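Local coordinates for protein DNA double-strand break repair nuclease NurA (Sulfolobus solfataricus, PDB 2YGK) that acts as a manganese-dependent nuclease that, together with the helicase HerA, resects DNA ends during double-strand break repair, at residues M174-L177 with L178-L181; K281-K284 with E285-R289; P215-T218 with V219-F223. All coordinates share one frame; numbering follows the deposited sequence.

Contact 1 of 3, residues M174-L177 with L178-L181; sequences MRDL and LMLL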
loop_
_atom_site.group_PDB
_atom_site.type_symbol
_atom_site.label_atom_id
_atom_site.label_comp_id
_atom_site.label_asym_id
_atom_site.label_seq_id
_atom_site.Cartn_x
_atom_site.Cartn_y
_atom_site.Cartn_z
HETATM N N MSE A 174 3.628 -18.452 6.451
HETATM C CA MSE A 174 3.864 -17.471 7.517
HETATM C C MSE A 174 2.695 -16.441 7.639
HETATM O O MSE A 174 2.127 -16.241 8.719
HETATM C CB MSE A 174 5.205 -16.744 7.397
HETATM C CG MSE A 174 5.401 -15.833 8.616
HETATM SE SE MSE A 174 6.936 -14.710 8.687
HETATM C CE MSE A 174 6.957 -14.127 10.494
ATOM N N ARG A 175 2.345 -15.801 6.529
ATOM C CA ARG A 175 1.206 -14.919 6.525
ATOM C C ARG A 175 0.023 -15.651 7.141
ATOM O O ARG A 175 -0.641 -15.104 8.005
ATOM C CB ARG A 175 0.863 -14.435 5.124
ATOM C CG ARG A 175 -0.564 -13.859 4.991
ATOM C CD ARG A 175 -0.969 -13.685 3.540
ATOM N NE ARG A 175 -0.705 -14.917 2.790
ATOM C CZ ARG A 175 -1.618 -15.657 2.168
ATOM N NH1 ARG A 175 -2.897 -15.291 2.139
ATOM N NH2 ARG A 175 -1.236 -16.769 1.544
ATOM N N ASP A 176 -0.224 -16.882 6.705
ATOM C CA ASP A 176 -1.406 -17.631 7.136
ATOM C C ASP A 176 -1.334 -18.055 8.604
ATOM O O ASP A 176 -2.328 -17.952 9.321
ATOM C CB ASP A 176 -1.681 -18.831 6.217
ATOM C CG ASP A 176 -2.390 -18.427 4.926
ATOM O OD1 ASP A 176 -2.559 -17.209 4.673
ATOM O OD2 ASP A 176 -2.809 -19.327 4.172
ATOM N N LEU A 177 -0.168 -18.498 9.060
ATOM C CA LEU A 177 0.018 -18.735 10.487
ATOM C C LEU A 177 -0.203 -17.492 11.327
ATOM O O LEU A 177 -0.776 -17.579 12.398
ATOM C CB LEU A 177 1.406 -19.261 10.791
ATOM C CG LEU A 177 1.607 -20.753 10.689
ATOM C CD1 LEU A 177 3.031 -21.060 11.193
ATOM C CD2 LEU A 177 0.542 -21.554 11.461
ATOM N N LEU A 178 0.274 -16.340 10.866
ATOM C CA LEU A 178 0.074 -15.090 11.618
ATOM C C LEU A 178 -1.400 -14.697 11.674
ATOM O O LEU A 178 -1.866 -14.235 12.687
ATOM C CB LEU A 178 0.925 -13.958 11.057
ATOM C CG LEU A 178 2.410 -14.017 11.435
ATOM C CD1 LEU A 178 3.326 -13.168 10.505
ATOM C CD2 LEU A 178 2.585 -13.618 12.874
HETATM N N MSE A 179 -2.126 -14.900 10.582
HETATM C CA MSE A 179 -3.557 -14.653 10.562
HETATM C C MSE A 179 -4.252 -15.491 11.629
HETATM O O MSE A 179 -5.037 -14.970 12.427
HETATM C CB MSE A 179 -4.130 -14.977 9.186
HETATM C CG MSE A 179 -3.766 -13.955 8.142
HETATM SE SE MSE A 179 -4.467 -14.388 6.401
HETATM C CE MSE A 179 -6.367 -14.094 6.782
ATOM N N LEU A 180 -3.951 -16.787 11.648
ATOM C CA LEU A 180 -4.499 -17.687 12.665
ATOM C C LEU A 180 -4.203 -17.198 14.083
ATOM O O LEU A 180 -5.110 -17.085 14.909
ATOM C CB LEU A 180 -3.960 -19.109 12.499
ATOM C CG LEU A 180 -4.899 -20.150 11.883
ATOM C CD1 LEU A 180 -4.257 -21.528 11.966
ATOM C CD2 LEU A 180 -6.266 -20.183 12.573
ATOM N N LEU A 181 -2.937 -16.882 14.345
ATOM C CA LEU A 181 -2.530 -16.360 15.655
ATOM C C LEU A 181 -3.412 -15.195 16.117
ATOM O O LEU A 181 -3.903 -15.168 17.251
ATOM C CB LEU A 181 -1.063 -15.910 15.632
ATOM C CG LEU A 181 -0.515 -15.503 17.004
ATOM C CD1 LEU A 181 -0.778 -16.603 18.036
ATOM C CD2 LEU A 181 0.957 -15.146 16.944
#
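M174 and L178, one helical turn apart, cross each other obliquely on a buried face of helix 171-193. M174 is a selenomethionine stretched to full length: its CG stands opposite the backbone N (chi1 -175°) and beside the carbonyl carbon, which brings the extended chain past L178, and its terminal CE lies 3.8 Å from CD1 of L178. The same L178 CD1 also lies beside M174 CG, and thus one methyl branch touches both CG and CE of M174. Next along the helix R175 and M179 run side by side in the same direction; in the conformer given for M179, and so with some doubt, R175 CG is 4.2 Å from M179 SE. D176 also lies alongside M179, pointing the same way, its OD1 3.8 Å from SE in that conformer, with the same doubt. That carboxylate oxygen also sits over the centre of the guanidinium face of R175, 3.2 Å from NH1; the salt bridge is therefore one of charge alone, with no N-H aimed at the oxygen. Beneath the side chains the backbone keeps the i to i+4 pattern, from L178 N to M174 O at 2.8 Å through to L181 N to L177 O at 3.0 Å. M174, L178 and M179 pack against helix 104-123, through R107 and L110, while L177 and L180 rest on I157 of helix 151-159. The chemistry divides the helix surface: leucine and selenomethionine side chains pack into neighbouring helices, and the charge of D176 is probably balanced by the partly exposed R175, whose guanidinium face lies against OD1.

Contact 2 of 3, residues K281-K284 with E285-R289; sequences KIVK and EIMDR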
loop_
_atom_site.group_PDB
_atom_site.type_symbol
_atom_site.label_atom_id
_atom_site.label_comp_id
_atom_site.label_asym_id
_atom_site.label_seq_id
_atom_site.Cartn_x
_atom_site.Cartn_y
_atom_site.Cartn_z
ATOM N N LYS A 281 -28.863 2.613 27.387
ATOM C CA LYS A 281 -28.258 2.993 28.649
ATOM C C LYS A 281 -26.755 2.690 28.633
ATOM O O LYS A 281 -25.939 3.541 29.012
ATOM C CB LYS A 281 -28.919 2.240 29.789
ATOM C CG LYS A 281 -28.498 2.675 31.165
ATOM C CD LYS A 281 -29.169 1.763 32.188
ATOM C CE LYS A 281 -29.009 2.269 33.599
ATOM N NZ LYS A 281 -29.645 1.326 34.516
ATOM N N ILE A 282 -26.390 1.484 28.202
ATOM C CA ILE A 282 -24.980 1.110 28.152
ATOM C C ILE A 282 -24.219 2.063 27.232
ATOM O O ILE A 282 -23.186 2.607 27.636
ATOM C CB ILE A 282 -24.769 -0.384 27.778
ATOM C CG1 ILE A 282 -25.259 -1.282 28.943
ATOM C CG2 ILE A 282 -23.308 -0.650 27.514
ATOM C CD1 ILE A 282 -25.839 -2.649 28.566
ATOM N N VAL A 283 -24.740 2.287 26.030
ATOM C CA VAL A 283 -24.136 3.218 25.086
ATOM C C VAL A 283 -23.874 4.605 25.688
ATOM O O VAL A 283 -22.766 5.144 25.503
ATOM C CB VAL A 283 -25.012 3.374 23.826
ATOM C CG1 VAL A 283 -24.775 4.696 23.149
ATOM C CG2 VAL A 283 -24.745 2.238 22.875
ATOM N N LYS A 284 -24.871 5.172 26.386
ATOM C CA LYS A 284 -24.735 6.475 27.042
ATOM C C LYS A 284 -23.725 6.431 28.208
ATOM O O LYS A 284 -22.980 7.411 28.451
ATOM C CB LYS A 284 -26.079 6.974 27.583
ATOM C CG LYS A 284 -27.041 7.568 26.570
ATOM C CD LYS A 284 -28.440 7.691 27.143
ATOM C CE LYS A 284 -29.458 8.219 26.116
ATOM N NZ LYS A 284 -30.869 8.086 26.556
ATOM N N GLU A 285 -23.694 5.316 28.936
ATOM C CA GLU A 285 -22.660 5.144 29.971
ATOM C C GLU A 285 -21.269 5.087 29.325
ATOM O O GLU A 285 -20.326 5.674 29.844
ATOM C CB GLU A 285 -22.896 3.880 30.811
ATOM C CG GLU A 285 -24.152 3.923 31.706
ATOM C CD GLU A 285 -24.372 2.611 32.477
ATOM O OE1 GLU A 285 -23.454 1.729 32.480
ATOM O OE2 GLU A 285 -25.456 2.465 33.091
ATOM N N ILE A 286 -21.147 4.387 28.192
ATOM C CA ILE A 286 -19.851 4.262 27.533
ATOM C C ILE A 286 -19.398 5.612 26.958
ATOM O O ILE A 286 -18.211 5.930 26.997
ATOM C CB ILE A 286 -19.860 3.200 26.399
ATOM C CG1 ILE A 286 -19.899 1.777 26.977
ATOM C CG2 ILE A 286 -18.636 3.336 25.485
ATOM C CD1 ILE A 286 -20.157 0.718 25.891
HETATM N N MSE A 287 -20.331 6.394 26.423
HETATM C CA MSE A 287 -19.989 7.718 25.943
HETATM C C MSE A 287 -19.510 8.608 27.086
HETATM O O MSE A 287 -18.526 9.307 26.973
HETATM C CB MSE A 287 -21.209 8.366 25.292
HETATM C CG MSE A 287 -21.558 7.757 23.970
HETATM SE SE MSE A 287 -23.083 8.590 23.147
HETATM C CE MSE A 287 -22.560 10.453 23.016
ATOM N N ASP A 288 -20.250 8.587 28.185
ATOM C CA ASP A 288 -20.011 9.483 29.320
ATOM C C ASP A 288 -18.659 9.225 29.912
ATOM O O ASP A 288 -17.894 10.149 30.149
ATOM C CB ASP A 288 -21.094 9.286 30.371
ATOM C CG ASP A 288 -22.384 10.019 30.032
ATOM O OD1 ASP A 288 -22.373 10.774 29.028
ATOM O OD2 ASP A 288 -23.407 9.834 30.764
ATOM N N ARG A 289 -18.356 7.948 30.108
ATOM C CA ARG A 289 -17.040 7.499 30.573
ATOM C C ARG A 289 -15.889 7.765 29.590
ATOM O O ARG A 289 -14.804 8.196 29.993
ATOM C CB ARG A 289 -17.112 6.006 30.919
ATOM C CG ARG A 289 -18.035 5.709 32.081
ATOM C CD ARG A 289 -18.486 4.293 32.040
ATOM N NE ARG A 289 -19.203 3.899 33.256
ATOM C CZ ARG A 289 -19.836 2.736 33.419
ATOM N NH1 ARG A 289 -19.891 1.831 32.445
ATOM N NH2 ARG A 289 -20.441 2.475 34.562
#
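The carbonyl oxygen of I282 takes the shortest sound bond here, from I286 N at 2.8 Å, the donor lying nearly in line with the C=O. The side chains of the same pair also cross, I282 CG2 meeting I286 CD1 at 3.8 Å. I282 CG2 reaches forward because it stands opposite its own backbone N, while CG1 of I286 (chi1 -73°) falls beside the backbone N and turns CD1 back to meet it. On the outer surface K281 and E285 also cross at a slant. The lysine is fully extended, and E285 OE2 lies against its methylene chain, 3.6 Å from K281 CE; NZ remains 4.6 Å from OE2, too far for a salt bridge, so any attraction between the charges is probably weak and long-range. The other carboxylate oxygen, E285 OE1, faces R289 NH1 at 3.6 Å, one turn on, in a salt bridge in which the oxygen stands well out of the guanidinium plane. On the buried side V283 CG1 approaches M287 SE, a selenomethionine, at 4.2 Å, and both side chains pack on F229 of strand 228-236. D288 is held from outside the helix turn: OD2 is hydrogen-bonded to OH of Y42 and OD1 forms a salt bridge with R227. Four successive i to i+4 backbone bonds, from E285 N to K281 O through D288 N to K284 O, mark an alpha-helix. With K281 and E285 outside and V283 and M287 inside, it is an amphipathic one, laid on the large mixed sheet of the NurA domain, a member of the RNase H clan.

Contact 3 of 3, residues P215-T218 with V219-F223; sequences PDIT and VLELF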
loop_
_atom_site.group_PDB
_atom_site.type_symbol
_atom_site.label_atom_id
_atom_site.label_comp_id
_atom_site.label_asym_id
_atom_site.label_seq_id
_atom_site.Cartn_x
_atom_site.Cartn_y
_atom_site.Cartn_z
ATOM N N PRO A 215 -19.658 5.602 2.985
ATOM C CA PRO A 215 -19.847 4.915 4.261
ATOM C C PRO A 215 -20.674 5.706 5.287
ATOM O O PRO A 215 -20.769 6.940 5.221
ATOM C CB PRO A 215 -18.416 4.674 4.740
ATOM C CG PRO A 215 -17.579 5.620 3.996
ATOM C CD PRO A 215 -18.242 5.889 2.707
ATOM N N ASP A 216 -21.265 4.959 6.221
ATOM C CA ASP A 216 -22.208 5.484 7.226
ATOM C C ASP A 216 -21.588 6.562 8.075
ATOM O O ASP A 216 -22.236 7.571 8.411
ATOM C CB ASP A 216 -22.661 4.380 8.166
ATOM C CG ASP A 216 -23.540 3.346 7.491
ATOM O OD1 ASP A 216 -24.267 3.677 6.529
ATOM O OD2 ASP A 216 -23.506 2.183 7.943
ATOM N N ILE A 217 -20.323 6.327 8.401
ATOM C CA ILE A 217 -19.556 7.193 9.273
ATOM C C ILE A 217 -19.389 8.538 8.604
ATOM O O ILE A 217 -19.409 9.554 9.292
ATOM C CB ILE A 217 -18.184 6.562 9.659
ATOM C CG1 ILE A 217 -17.565 7.289 10.868
ATOM C CG2 ILE A 217 -17.227 6.546 8.471
ATOM C CD1 ILE A 217 -16.204 6.688 11.372
ATOM N N THR A 218 -19.272 8.555 7.272
ATOM C CA THR A 218 -19.175 9.806 6.517
ATOM C C THR A 218 -20.536 10.501 6.398
ATOM O O THR A 218 -20.641 11.731 6.472
ATOM C CB THR A 218 -18.628 9.545 5.103
ATOM O OG1 THR A 218 -17.328 8.941 5.196
ATOM C CG2 THR A 218 -18.544 10.822 4.315
ATOM N N VAL A 219 -21.579 9.710 6.199
ATOM C CA VAL A 219 -22.946 10.218 6.237
ATOM C C VAL A 219 -23.245 10.949 7.557
ATOM O O VAL A 219 -23.766 12.046 7.537
ATOM C CB VAL A 219 -23.982 9.082 5.966
ATOM C CG1 VAL A 219 -25.307 9.433 6.489
ATOM C CG2 VAL A 219 -24.116 8.846 4.499
ATOM N N LEU A 220 -22.879 10.375 8.696
ATOM C CA LEU A 220 -23.144 11.035 9.996
ATOM C C LEU A 220 -22.342 12.307 10.272
ATOM O O LEU A 220 -22.763 13.173 11.038
ATOM C CB LEU A 220 -22.894 10.072 11.152
ATOM C CG LEU A 220 -23.777 8.836 11.187
ATOM C CD1 LEU A 220 -23.120 7.784 12.056
ATOM C CD2 LEU A 220 -25.215 9.209 11.649
ATOM N N GLU A 221 -21.163 12.406 9.684
ATOM C CA GLU A 221 -20.304 13.571 9.886
ATOM C C GLU A 221 -20.817 14.709 9.056
ATOM O O GLU A 221 -20.662 15.861 9.431
ATOM C CB GLU A 221 -18.862 13.249 9.523
ATOM C CG GLU A 221 -18.156 12.327 10.539
ATOM C CD GLU A 221 -16.756 11.886 10.100
ATOM O OE1 GLU A 221 -16.230 12.406 9.084
ATOM O OE2 GLU A 221 -16.175 11.014 10.791
ATOM N N LEU A 222 -21.438 14.385 7.927
ATOM C CA LEU A 222 -21.979 15.416 7.073
ATOM C C LEU A 222 -23.257 15.992 7.645
ATOM O O LEU A 222 -23.382 17.225 7.726
ATOM C CB LEU A 222 -22.215 14.901 5.644
ATOM C CG LEU A 222 -20.963 14.722 4.790
ATOM C CD1 LEU A 222 -21.396 14.264 3.455
ATOM C CD2 LEU A 222 -20.168 16.009 4.690
ATOM N N PHE A 223 -24.172 15.119 8.082
ATOM C CA PHE A 223 -25.548 15.528 8.391
ATOM C C PHE A 223 -25.966 15.591 9.859
ATOM O O PHE A 223 -27.133 15.808 10.145
ATOM C CB PHE A 223 -26.510 14.654 7.602
ATOM C CG PHE A 223 -26.347 14.804 6.125
ATOM C CD1 PHE A 223 -26.659 15.997 5.522
ATOM C CD2 PHE A 223 -25.815 13.774 5.351
ATOM C CE1 PHE A 223 -26.477 16.164 4.164
ATOM C CE2 PHE A 223 -25.634 13.925 3.995
ATOM C CZ PHE A 223 -25.967 15.118 3.390
#
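P215 occupies the N-cap position of the short helix 216-223, and its carbonyl oxygen accepts the N-H of V219 at 3.0 Å to start the first turn. Among the backbone bonds, L220 N to D216 O at 2.9 Å is sound, whereas E221 N is held weakly by two carbonyls, I217 O at 3.4 Å and T218 O at 3.3 Å; L222 N then returns to T218 O. Apolar and mixed contacts follow the same spacing. I217 and E221 lie alongside, pointing one way, with CG1 of I217 4.0 Å from E221 OE2. On other faces V219 packs on I31 and V35 of helix 17-38, and I217 and L220 on Y260 of strand 255-262. Charge enters at the subunit border: E221 OE1 has a long, weak ion pair with R67 of the second subunit, where the ring of F223 also stacks on W333. An alanine in place of E221 would probably leave that R67 without this carboxylate and uncover the flank of I217. The D216 carboxylate accepts the backbone N-H groups of L209 and F210. CG of E221 lies 3.3 Å from I217 O, placed there by a first torsion of -72° that sets CG beside the backbone N.

Overall arrangement
All three are local contacts within separate helices of the NurA domain, and none touches another. Contact 1 lies across the centre of the chain from the other two: its centre is 35 Å from that of contact 2 and 34 Å from that of contact 3. Contacts 2 and 3 are nearer neighbours, about 11 Å apart at their nearest atoms, and both pack on strand 255-262. The manganese ion is bound by D58 and D133; the side chain of I217 in contact 3 is about 11 Å from that of D133, while contacts 1 and 2 lie away from the site. Contact 3 alone meets the second subunit of the homodimer.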